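Local coordinates for protein copper-containing nitrite reductase (Thermus scotoductus, PDB 6HBE) that probably catalyses the reduction of nitrite to nitric oxide, as a homotrimeric enzyme that carries several copper ions, at residues I221-Y226 and I251-P256; Y142-E147 and G197-I202; D261-T266 and L277-A282. One frame throughout, in Å; residues are numbered along the deposited sequence.

Contact 1: I221-Y226 and I251-P256; sequences IFEYMY and IEWRVP
Two successive residues, Glu223 and Tyr224, share a single partner, Glu252, across the sheet: a classic beta bulge where strands 224-226 and 251-254 run antiparallel, their axes at 165°. The carbonyl of Glu252 shows it: Glu252 O takes a straight bond in its own plane from Tyr224 N (3.3 Å) and only a weak, bent one from Glu223 N. Glu252 N returns a bond to Tyr224 O (2.9 Å).

The Glu223 side chain can be followed outward from the bulge. Its CB rests 3.6 Å from Glu252 O. CG stands anti to the carbonyl carbon (chi1 -52°) and passes the edge of the Trp253 ring near CD1. The extended chain (chi2 -163°) then delivers the carboxylate to Arg254, crossing that side chain at about a right angle. OE1 receives Arg254 NH2 at 2.7 Å through its syn lone pair. OE2 uses its syn lone pair for Arg254 NE and its anti lone pair for Arg254 N, each 3.1 Å away. A water bound to Arg254 O also donates to OE2, so three donors hold this oxygen. The side-on salt bridge keeps the two flat groups nearly coplanar and should fix the carboxylate's rotation.

On the opposite face from Tyr224 and Glu252, Ile251 CG2 lies over the Phe222 ring, 3.9 Å from its centroid, in a CH-pi contact. On the face of Tyr224 and Glu252, Glu252 OE1 is met by Tyr226 OH (2.8 Å) from above the carboxylate plane, while Glu252 OE2 bonds to Tyr199 OH; Tyr224 OH bonds to Glu147 OE1.

Helix 143-148 covers this same face, with Met144 against Glu223, Tyr224 and Arg254; strand 213-217 packs on Phe222, Ile251 and Trp253, and Asn83 of the second subunit bonds to Trp253 NE1.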
loop_
_atom_site.group_PDB
_atom_site.type_symbol
_atom_site.label_atom_id
_atom_site.label_comp_id
_atom_site.label_asym_id
_atom_site.label_seq_id
_atom_site.Cartn_x
_atom_site.Cartn_y
_atom_site.Cartn_z
ATOM N N ILE C 221 -20.383 -14.774 -10.500
ATOM C CA ILE C 221 -19.057 -15.375 -10.692
ATOM C C ILE C 221 -18.764 -15.184 -12.162
ATOM O O ILE C 221 -19.541 -15.673 -12.991
ATOM C CB ILE C 221 -19.052 -16.893 -10.305
ATOM C CG1 ILE C 221 -19.345 -17.042 -8.807
ATOM C CG2 ILE C 221 -17.721 -17.557 -10.607
ATOM C CD1 ILE C 221 -19.457 -18.467 -8.290
ATOM N N PHE C 222 -17.678 -14.463 -12.489
ATOM C CA PHE C 222 -17.337 -14.144 -13.875
ATOM C C PHE C 222 -17.017 -15.427 -14.640
ATOM O O PHE C 222 -16.183 -16.236 -14.221
ATOM C CB PHE C 222 -16.143 -13.159 -14.000
ATOM C CG PHE C 222 -16.337 -11.837 -13.290
ATOM C CD1 PHE C 222 -17.492 -11.104 -13.457
ATOM C CD2 PHE C 222 -15.326 -11.309 -12.509
ATOM C CE1 PHE C 222 -17.666 -9.869 -12.831
ATOM C CE2 PHE C 222 -15.490 -10.082 -11.867
ATOM C CZ PHE C 222 -16.655 -9.350 -12.048
ATOM N N GLU C 223 -17.683 -15.615 -15.773
ATOM C CA GLU C 223 -17.560 -16.877 -16.502
ATOM C C GLU C 223 -16.214 -16.997 -17.214
ATOM O O GLU C 223 -15.518 -18.020 -17.076
ATOM C CB GLU C 223 -18.725 -17.042 -17.471
ATOM C CG GLU C 223 -20.077 -16.855 -16.753
ATOM C CD GLU C 223 -21.257 -17.378 -17.518
ATOM O OE1 GLU C 223 -21.164 -18.510 -18.038
ATOM O OE2 GLU C 223 -22.274 -16.655 -17.592
ATOM N N TYR C 224 -15.866 -15.971 -17.989
ATOM C CA TYR C 224 -14.598 -15.935 -18.735
ATOM C C TYR C 224 -13.953 -14.560 -18.575
ATOM O O TYR C 224 -14.635 -13.568 -18.693
ATOM C CB TYR C 224 -14.826 -16.175 -20.238
ATOM C CG TYR C 224 -15.648 -17.400 -20.600
ATOM C CD1 TYR C 224 -15.328 -18.665 -20.102
ATOM C CD2 TYR C 224 -16.727 -17.299 -21.497
ATOM C CE1 TYR C 224 -16.089 -19.799 -20.434
ATOM C CE2 TYR C 224 -17.498 -18.429 -21.842
ATOM C CZ TYR C 224 -17.178 -19.670 -21.305
ATOM O OH TYR C 224 -17.930 -20.779 -21.664
ATOM N N MET C 225 -12.640 -14.513 -18.360
ATOM C CA MET C 225 -11.884 -13.264 -18.305
ATOM C C MET C 225 -10.618 -13.388 -19.147
ATOM O O MET C 225 -10.053 -14.451 -19.244
ATOM C CB MET C 225 -11.485 -12.903 -16.869
ATOM C CG MET C 225 -12.527 -13.189 -15.821
ATOM S SD MET C 225 -12.240 -12.399 -14.226
ATOM C CE MET C 225 -10.622 -13.031 -13.814
ATOM N N TYR C 226 -10.168 -12.267 -19.701
ATOM C CA TYR C 226 -9.005 -12.227 -20.574
ATOM C C TYR C 226 -8.033 -11.169 -20.072
ATOM O O TYR C 226 -8.334 -9.973 -20.129
ATOM C CB TYR C 226 -9.454 -11.944 -22.014
ATOM C CG TYR C 226 -10.570 -12.867 -22.461
ATOM C CD1 TYR C 226 -11.911 -12.532 -22.244
ATOM C CD2 TYR C 226 -10.292 -14.083 -23.088
ATOM C CE1 TYR C 226 -12.941 -13.392 -22.636
ATOM C CE2 TYR C 226 -11.310 -14.940 -23.483
ATOM C CZ TYR C 226 -12.624 -14.601 -23.267
ATOM O OH TYR C 226 -13.640 -15.448 -23.656
ATOM N N ILE C 251 -14.079 -9.067 -19.482
ATOM C CA ILE C 251 -14.842 -10.041 -18.695
ATOM C C ILE C 251 -16.187 -10.307 -19.434
ATOM O O ILE C 251 -16.859 -9.365 -19.843
ATOM C CB ILE C 251 -15.095 -9.464 -17.286
ATOM C CG1 ILE C 251 -13.759 -9.321 -16.516
ATOM C CG2 ILE C 251 -16.101 -10.291 -16.491
ATOM C CD1 ILE C 251 -13.846 -8.308 -15.376
ATOM N N GLU C 252 -16.539 -11.583 -19.602
ATOM C CA GLU C 252 -17.848 -12.012 -20.115
ATOM C C GLU C 252 -18.639 -12.700 -18.986
ATOM O O GLU C 252 -18.112 -13.599 -18.331
ATOM C CB GLU C 252 -17.633 -12.991 -21.281
ATOM C CG GLU C 252 -16.955 -12.385 -22.491
ATOM C CD GLU C 252 -16.808 -13.394 -23.636
ATOM O OE1 GLU C 252 -16.196 -14.448 -23.444
ATOM O OE2 GLU C 252 -17.321 -13.125 -24.736
ATOM N N TRP C 253 -19.879 -12.263 -18.754
ATOM C CA TRP C 253 -20.723 -12.778 -17.696
ATOM C C TRP C 253 -22.188 -12.610 -18.121
ATOM O O TRP C 253 -22.563 -11.568 -18.659
ATOM C CB TRP C 253 -20.444 -11.993 -16.367
ATOM C CG TRP C 253 -21.342 -12.311 -15.166
ATOM C CD1 TRP C 253 -21.431 -13.497 -14.487
ATOM C CD2 TRP C 253 -22.201 -11.395 -14.471
ATOM N NE1 TRP C 253 -22.341 -13.391 -13.459
ATOM C CE2 TRP C 253 -22.831 -12.115 -13.435
ATOM C CE3 TRP C 253 -22.569 -10.063 -14.684
ATOM C CZ2 TRP C 253 -23.750 -11.522 -12.560
ATOM C CZ3 TRP C 253 -23.480 -9.477 -13.813
ATOM C CH2 TRP C 253 -24.071 -10.213 -12.778
ATOM N N ARG C 254 -23.002 -13.631 -17.870
ATOM C CA ARG C 254 -24.464 -13.518 -17.997
ATOM C C ARG C 254 -25.104 -13.147 -16.685
ATOM O O ARG C 254 -24.784 -13.730 -15.652
ATOM C CB ARG C 254 -25.069 -14.813 -18.522
ATOM C CG ARG C 254 -24.768 -14.982 -20.004
ATOM C CD ARG C 254 -25.017 -16.377 -20.505
ATOM N NE ARG C 254 -24.058 -17.343 -19.977
ATOM C CZ ARG C 254 -23.820 -18.541 -20.510
ATOM N NH1 ARG C 254 -24.463 -18.946 -21.603
ATOM N NH2 ARG C 254 -22.936 -19.351 -19.944
ATOM N N VAL C 255 -26.021 -12.192 -16.730
ATOM C CA VAL C 255 -26.780 -11.791 -15.554
ATOM C C VAL C 255 -27.668 -13.019 -15.213
ATOM O O VAL C 255 -28.399 -13.507 -16.107
ATOM C CB VAL C 255 -27.656 -10.544 -15.801
ATOM C CG1 VAL C 255 -28.402 -10.153 -14.539
ATOM C CG2 VAL C 255 -26.844 -9.329 -16.256
ATOM N N PRO C 256 -27.585 -13.539 -13.969
ATOM C CA PRO C 256 -28.451 -14.638 -13.535
ATOM C C PRO C 256 -29.950 -14.329 -13.711
ATOM O O PRO C 256 -30.347 -13.169 -13.817
ATOM C CB PRO C 256 -28.100 -14.802 -12.040
ATOM C CG PRO C 256 -26.673 -14.320 -11.939
ATOM C CD PRO C 256 -26.605 -13.186 -12.916
HETATM O O HOH W 1 -23.910 -16.252 -15.299
#

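Contact 2: Y142-E147 and G197-I202; sequences YRMERE and GDYLRI
Arg201 NH1 is gripped twice. It donates to Glu145 OE1 at 2.9 Å, nearly straight and in the guanidinium plane, and to Tyr199 OH, also at 2.9 Å but more bent. Glu145 OE1 offers its anti lone pair, and the carboxylate lies nearly coplanar with the guanidinium. Arg201 NE bonds to Tyr203, so this buried charge is fixed at a second nitrogen. Tyr142 CD2 lies over one guanidinium face, 3.8 Å from Arg201 NE, with the ring plane turned 48° away from a parallel stack.

Two residues earlier on the strand, Tyr199 meets Met144 tip to tip. With its CG anti to the backbone N (chi1 -167°), Met144 sets that carbon over the face of the Tyr199 ring, 4.1 Å from the centroid. Met144 SD comes in obliquely, 3.4 Å from Tyr199 CD1. The Tyr199 hydroxyl also bonds to Glu252, so a leucine here would lose both hydroxyl bonds and the ring under Met144, and would probably loosen the hold on Arg201.

The sulfur beside the ring makes this a Met-aromatic contact, supplemented by the CH-pi contact of Met144 CG; together they fasten the first turn of a short helix to the second cupredoxin domain's sheet.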
loop_
_atom_site.group_PDB
_atom_site.type_symbol
_atom_site.label_atom_id
_atom_site.label_comp_id
_atom_site.label_asym_id
_atom_site.label_seq_id
_atom_site.Cartn_x
_atom_site.Cartn_y
_atom_site.Cartn_z
ATOM N N TYR C 142 -14.294 -13.415 -28.758
ATOM C CA TYR C 142 -14.198 -13.940 -27.383
ATOM C C TYR C 142 -15.118 -15.166 -27.244
ATOM O O TYR C 142 -16.075 -15.340 -28.020
ATOM C CB TYR C 142 -14.570 -12.838 -26.341
ATOM C CG TYR C 142 -13.590 -11.657 -26.288
ATOM C CD1 TYR C 142 -12.334 -11.778 -25.669
ATOM C CD2 TYR C 142 -13.927 -10.427 -26.837
ATOM C CE1 TYR C 142 -11.446 -10.696 -25.627
ATOM C CE2 TYR C 142 -13.053 -9.345 -26.802
ATOM C CZ TYR C 142 -11.817 -9.471 -26.197
ATOM O OH TYR C 142 -10.967 -8.379 -26.189
ATOM N N ARG C 143 -14.830 -16.020 -26.268
ATOM C CA ARG C 143 -15.473 -17.327 -26.170
ATOM C C ARG C 143 -17.008 -17.312 -26.026
ATOM O O ARG C 143 -17.692 -18.106 -26.709
ATOM C CB ARG C 143 -14.804 -18.144 -25.066
ATOM C CG ARG C 143 -15.422 -19.500 -24.805
ATOM C CD ARG C 143 -14.493 -20.371 -23.988
ATOM N NE ARG C 143 -15.239 -21.368 -23.248
ATOM C CZ ARG C 143 -14.710 -22.209 -22.374
ATOM N NH1 ARG C 143 -13.402 -22.214 -22.146
ATOM N NH2 ARG C 143 -15.503 -23.052 -21.725
ATOM N N MET C 144 -17.562 -16.437 -25.175
ATOM C CA MET C 144 -19.018 -16.373 -24.984
ATOM C C MET C 144 -19.745 -15.841 -26.234
ATOM O O MET C 144 -20.866 -16.258 -26.522
ATOM C CB MET C 144 -19.423 -15.547 -23.746
ATOM C CG MET C 144 -20.903 -15.713 -23.341
ATOM S SD MET C 144 -21.343 -14.842 -21.797
ATOM C CE MET C 144 -20.624 -15.958 -20.584
ATOM N N GLU C 145 -19.138 -14.913 -26.968
ATOM C CA GLU C 145 -19.707 -14.486 -28.263
ATOM C C GLU C 145 -19.732 -15.657 -29.253
ATOM O O GLU C 145 -20.752 -15.906 -29.890
ATOM C CB GLU C 145 -18.944 -13.309 -28.873
ATOM C CG GLU C 145 -19.414 -12.936 -30.292
ATOM C CD GLU C 145 -19.090 -11.504 -30.726
ATOM O OE1 GLU C 145 -18.487 -10.705 -29.966
ATOM O OE2 GLU C 145 -19.467 -11.161 -31.867
ATOM N N ARG C 146 -18.632 -16.380 -29.359
ATOM C CA ARG C 146 -18.564 -17.540 -30.257
ATOM C C ARG C 146 -19.652 -18.548 -29.884
ATOM O O ARG C 146 -20.474 -18.905 -30.736
ATOM C CB ARG C 146 -17.175 -18.193 -30.239
ATOM C CG ARG C 146 -17.064 -19.414 -31.155
ATOM C CD ARG C 146 -15.663 -20.024 -31.251
ATOM N NE ARG C 146 -15.189 -20.607 -29.986
ATOM C CZ ARG C 146 -14.267 -20.101 -29.157
ATOM N NH1 ARG C 146 -13.643 -18.948 -29.395
ATOM N NH2 ARG C 146 -13.966 -20.772 -28.047
ATOM N N GLU C 147 -19.668 -18.965 -28.614
ATOM C CA GLU C 147 -20.656 -19.928 -28.085
ATOM C C GLU C 147 -22.123 -19.533 -28.251
ATOM O O GLU C 147 -22.949 -20.398 -28.527
ATOM C CB GLU C 147 -20.383 -20.261 -26.599
ATOM C CG GLU C 147 -19.109 -21.092 -26.371
ATOM C CD GLU C 147 -18.731 -21.249 -24.900
ATOM O OE1 GLU C 147 -19.288 -20.557 -24.027
ATOM O OE2 GLU C 147 -17.880 -22.079 -24.590
ATOM N N GLY C 197 -30.596 -12.613 -17.510
ATOM C CA GLY C 197 -30.179 -13.310 -18.732
ATOM C C GLY C 197 -29.313 -12.536 -19.726
ATOM O O GLY C 197 -28.810 -13.136 -20.646
ATOM N N ASP C 198 -29.134 -11.217 -19.590
ATOM C CA ASP C 198 -28.257 -10.460 -20.529
ATOM C C ASP C 198 -26.821 -11.006 -20.563
ATOM O O ASP C 198 -26.229 -11.332 -19.492
ATOM C CB ASP C 198 -28.120 -8.978 -20.103
ATOM C CG ASP C 198 -29.197 -8.087 -20.639
ATOM O OD1 ASP C 198 -29.975 -8.490 -21.541
ATOM O OD2 ASP C 198 -29.264 -6.942 -20.122
ATOM N N TYR C 199 -26.258 -11.078 -21.765
ATOM C CA TYR C 199 -24.815 -11.280 -21.952
ATOM C C TYR C 199 -24.107 -9.913 -21.866
ATOM O O TYR C 199 -24.244 -9.069 -22.771
ATOM C CB TYR C 199 -24.557 -12.005 -23.285
ATOM C CG TYR C 199 -23.158 -11.940 -23.882
ATOM C CD1 TYR C 199 -21.994 -11.770 -23.090
ATOM C CD2 TYR C 199 -22.980 -12.101 -25.270
ATOM C CE1 TYR C 199 -20.738 -11.707 -23.669
ATOM C CE2 TYR C 199 -21.712 -12.046 -25.851
ATOM C CZ TYR C 199 -20.594 -11.873 -25.049
ATOM O OH TYR C 199 -19.353 -11.824 -25.650
ATOM N N LEU C 200 -23.380 -9.690 -20.757
ATOM C CA LEU C 200 -22.576 -8.472 -20.581
ATOM C C LEU C 200 -21.115 -8.696 -20.953
ATOM O O LEU C 200 -20.558 -9.748 -20.645
ATOM C CB LEU C 200 -22.654 -7.971 -19.123
ATOM C CG LEU C 200 -24.047 -7.700 -18.548
ATOM C CD1 LEU C 200 -23.929 -7.092 -17.153
ATOM C CD2 LEU C 200 -24.925 -6.787 -19.407
ATOM N N ARG C 201 -20.490 -7.702 -21.595
ATOM C CA ARG C 201 -19.017 -7.692 -21.758
ATOM C C ARG C 201 -18.452 -6.402 -21.123
ATOM O O ARG C 201 -18.864 -5.301 -21.477
ATOM C CB ARG C 201 -18.581 -7.876 -23.220
ATOM C CG ARG C 201 -17.084 -8.219 -23.397
ATOM C CD ARG C 201 -16.844 -9.070 -24.642
ATOM N NE ARG C 201 -16.866 -8.277 -25.870
ATOM C CZ ARG C 201 -17.361 -8.655 -27.063
ATOM N NH1 ARG C 201 -17.940 -9.839 -27.261
ATOM N NH2 ARG C 201 -17.260 -7.811 -28.083
ATOM N N ILE C 202 -17.523 -6.566 -20.165
ATOM C CA ILE C 202 -16.988 -5.463 -19.349
ATOM C C ILE C 202 -15.533 -5.268 -19.809
ATOM O O ILE C 202 -14.778 -6.239 -19.931
ATOM C CB ILE C 202 -17.058 -5.780 -17.833
ATOM C CG1 ILE C 202 -18.518 -6.035 -17.401
ATOM C CG2 ILE C 202 -16.462 -4.640 -16.991
ATOM C CD1 ILE C 202 -18.654 -6.731 -16.063
#

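Contact 3: D261-T266 and L277-A282; sequences DYTLVT and LGILRA
Hydrogen-bonded pairs Tyr262-Leu280 and Leu264-Gly278 join the two antiparallel strands, with Gly278 N 2.8 Å from Leu264 O. Leu277 forms one bump on the face it shares with Asp261, Thr263, Val265, Ile279 and Arg281, fitting between Thr263 and Val265. Leu277 CD2 comes 3.8 Å from Thr263 CG2, while Leu277 CD1 lies 4.0 Å from Val265 CG2. Val265 puts CG1 in the crowded position (chi1 69°), which sends CG2 anti to the backbone N and alongside Leu277. Further along the same face, the Asp261 carboxylate fits between Ile279 and Arg281: Asp261 CG touches Ile279 CG2 at 3.5 Å. Arg281, bent at chi3, runs beside the aspartate and grips it side-on, NE to OD1 (2.8 Å) and NH2 to OD2 (3.0 Å), both oxygens using syn lone pairs.

On the other face Gly278, opposite Leu264, adds no bump, and Leu264 CB lies against Gly278 O. Ala282 CB abuts the edge of the Tyr262 ring, 3.8 Å from Tyr262 CE1. Leu280 CB settles 3.4 Å from Tyr262 O.

Strand 260-266 leads directly to the copper ligand His267. Helix 186-189 packs on Leu277 and Ile279, strand 213-217 borders strand 260-266, and strand 192-194 borders strand 277-282.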
loop_
_atom_site.group_PDB
_atom_site.type_symbol
_atom_site.label_atom_id
_atom_site.label_comp_id
_atom_site.label_asym_id
_atom_site.label_seq_id
_atom_site.Cartn_x
_atom_site.Cartn_y
_atom_site.Cartn_z
ATOM N N ASP C 261 -30.482 -5.882 -7.556
ATOM C CA ASP C 261 -29.204 -5.170 -7.718
ATOM C C ASP C 261 -28.005 -6.143 -7.652
ATOM O O ASP C 261 -27.933 -6.967 -6.748
ATOM C CB ASP C 261 -29.060 -4.099 -6.631
ATOM C CG ASP C 261 -29.935 -2.888 -6.860
ATOM O OD1 ASP C 261 -30.632 -2.803 -7.914
ATOM O OD2 ASP C 261 -29.933 -1.993 -5.967
ATOM N N TYR C 262 -27.093 -6.032 -8.623
ATOM C CA TYR C 262 -25.858 -6.768 -8.657
ATOM C C TYR C 262 -24.749 -5.713 -8.584
ATOM O O TYR C 262 -24.541 -4.965 -9.544
ATOM C CB TYR C 262 -25.750 -7.588 -9.958
ATOM C CG TYR C 262 -26.746 -8.755 -10.074
ATOM C CD1 TYR C 262 -28.034 -8.556 -10.577
ATOM C CD2 TYR C 262 -26.386 -10.036 -9.703
ATOM C CE1 TYR C 262 -28.951 -9.617 -10.682
ATOM C CE2 TYR C 262 -27.286 -11.118 -9.777
ATOM C CZ TYR C 262 -28.568 -10.900 -10.288
ATOM O OH TYR C 262 -29.466 -11.951 -10.398
ATOM N N THR C 263 -24.099 -5.620 -7.425
ATOM C CA THR C 263 -23.216 -4.489 -7.116
ATOM C C THR C 263 -21.806 -4.736 -7.692
ATOM O O THR C 263 -21.199 -5.765 -7.415
ATOM C CB THR C 263 -23.205 -4.242 -5.594
ATOM O OG1 THR C 263 -24.494 -3.774 -5.189
ATOM C CG2 THR C 263 -22.178 -3.215 -5.190
ATOM N N LEU C 264 -21.287 -3.760 -8.425
ATOM C CA LEU C 264 -19.913 -3.776 -8.956
ATOM C C LEU C 264 -18.999 -3.071 -7.950
ATOM O O LEU C 264 -19.277 -1.927 -7.525
ATOM C CB LEU C 264 -19.872 -3.028 -10.291
ATOM C CG LEU C 264 -18.530 -2.917 -11.001
ATOM C CD1 LEU C 264 -18.155 -4.290 -11.568
ATOM C CD2 LEU C 264 -18.556 -1.850 -12.105
ATOM N N VAL C 265 -17.900 -3.721 -7.580
ATOM C CA VAL C 265 -17.066 -3.202 -6.485
ATOM C C VAL C 265 -15.645 -3.761 -6.618
ATOM O O VAL C 265 -15.419 -4.857 -7.232
ATOM C CB VAL C 265 -17.722 -3.529 -5.104
ATOM C CG1 VAL C 265 -17.677 -5.014 -4.799
ATOM C CG2 VAL C 265 -17.121 -2.709 -3.949
ATOM N N THR C 266 -14.691 -3.004 -6.070
ATOM C CA THR C 266 -13.345 -3.531 -5.816
ATOM C C THR C 266 -13.307 -4.129 -4.418
ATOM O O THR C 266 -13.703 -3.490 -3.421
ATOM C CB THR C 266 -12.178 -2.495 -5.971
ATOM O OG1 THR C 266 -10.972 -3.090 -5.480
ATOM C CG2 THR C 266 -12.433 -1.192 -5.195
ATOM N N LEU C 277 -17.610 1.884 -6.028
ATOM C CA LEU C 277 -18.722 0.960 -5.871
ATOM C C LEU C 277 -19.846 1.511 -6.788
ATOM O O LEU C 277 -20.066 2.732 -6.820
ATOM C CB LEU C 277 -19.166 0.910 -4.387
ATOM C CG LEU C 277 -20.288 -0.096 -3.981
ATOM C CD1 LEU C 277 -20.161 -0.603 -2.540
ATOM C CD2 LEU C 277 -21.702 0.457 -4.237
ATOM N N GLY C 278 -20.486 0.637 -7.563
ATOM C CA GLY C 278 -21.652 1.000 -8.424
ATOM C C GLY C 278 -22.675 -0.135 -8.498
ATOM O O GLY C 278 -22.439 -1.211 -7.913
ATOM N N ILE C 279 -23.814 0.106 -9.159
ATOM C CA ILE C 279 -24.953 -0.853 -9.162
ATOM C C ILE C 279 -25.372 -1.185 -10.598
ATOM O O ILE C 279 -25.601 -0.260 -11.383
ATOM C CB ILE C 279 -26.186 -0.281 -8.417
ATOM C CG1 ILE C 279 -25.887 -0.113 -6.934
ATOM C CG2 ILE C 279 -27.416 -1.201 -8.565
ATOM C CD1 ILE C 279 -26.886 0.727 -6.153
ATOM N N LEU C 280 -25.459 -2.484 -10.926
ATOM C CA LEU C 280 -26.170 -2.995 -12.107
ATOM C C LEU C 280 -27.597 -3.401 -11.659
ATOM O O LEU C 280 -27.753 -4.342 -10.899
ATOM C CB LEU C 280 -25.438 -4.208 -12.683
ATOM C CG LEU C 280 -23.915 -4.044 -12.903
ATOM C CD1 LEU C 280 -23.304 -5.293 -13.488
ATOM C CD2 LEU C 280 -23.591 -2.841 -13.764
ATOM N N ARG C 281 -28.624 -2.672 -12.105
ATOM C CA ARG C 281 -29.996 -2.877 -11.620
ATOM C C ARG C 281 -30.770 -3.721 -12.618
ATOM O O ARG C 281 -31.179 -3.229 -13.678
ATOM C CB ARG C 281 -30.677 -1.530 -11.350
ATOM C CG ARG C 281 -32.097 -1.631 -10.748
ATOM C CD ARG C 281 -32.453 -0.379 -9.948
ATOM N NE ARG C 281 -31.765 -0.323 -8.657
ATOM C CZ ARG C 281 -31.728 0.740 -7.836
ATOM N NH1 ARG C 281 -32.303 1.920 -8.149
ATOM N NH2 ARG C 281 -31.106 0.634 -6.657
ATOM N N ALA C 282 -30.963 -5.002 -12.272
ATOM C CA ALA C 282 -31.527 -5.985 -13.195
ATOM C C ALA C 282 -33.056 -5.985 -13.061
ATOM O O ALA C 282 -33.591 -6.180 -11.945
ATOM C CB ALA C 282 -30.955 -7.374 -12.934
#

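In the fold
From the N terminus, the chain first closes contact 2, where the start of strand 199-208 comes back to helix 143-148 after 49 residues. Contact 1 then closes a span of 24 residues, and contact 3 one of 10. The three stand in series, so none encloses or crosses another. Contacts 1 and 2, centres 8 Å apart, reach one sheet, where strands 199-208 and 248-254 are neighbours; contact 1 pairs two of its strands and contact 2 sets a helix against it. Contact 3 belongs to a second sheet. Trp253, Val255 and Pro256 pack on Tyr262, and Leu200 meets Leu280, tying the two sheets of the cupredoxin sandwich together. Contacts 1 and 3 also touch the second subunit.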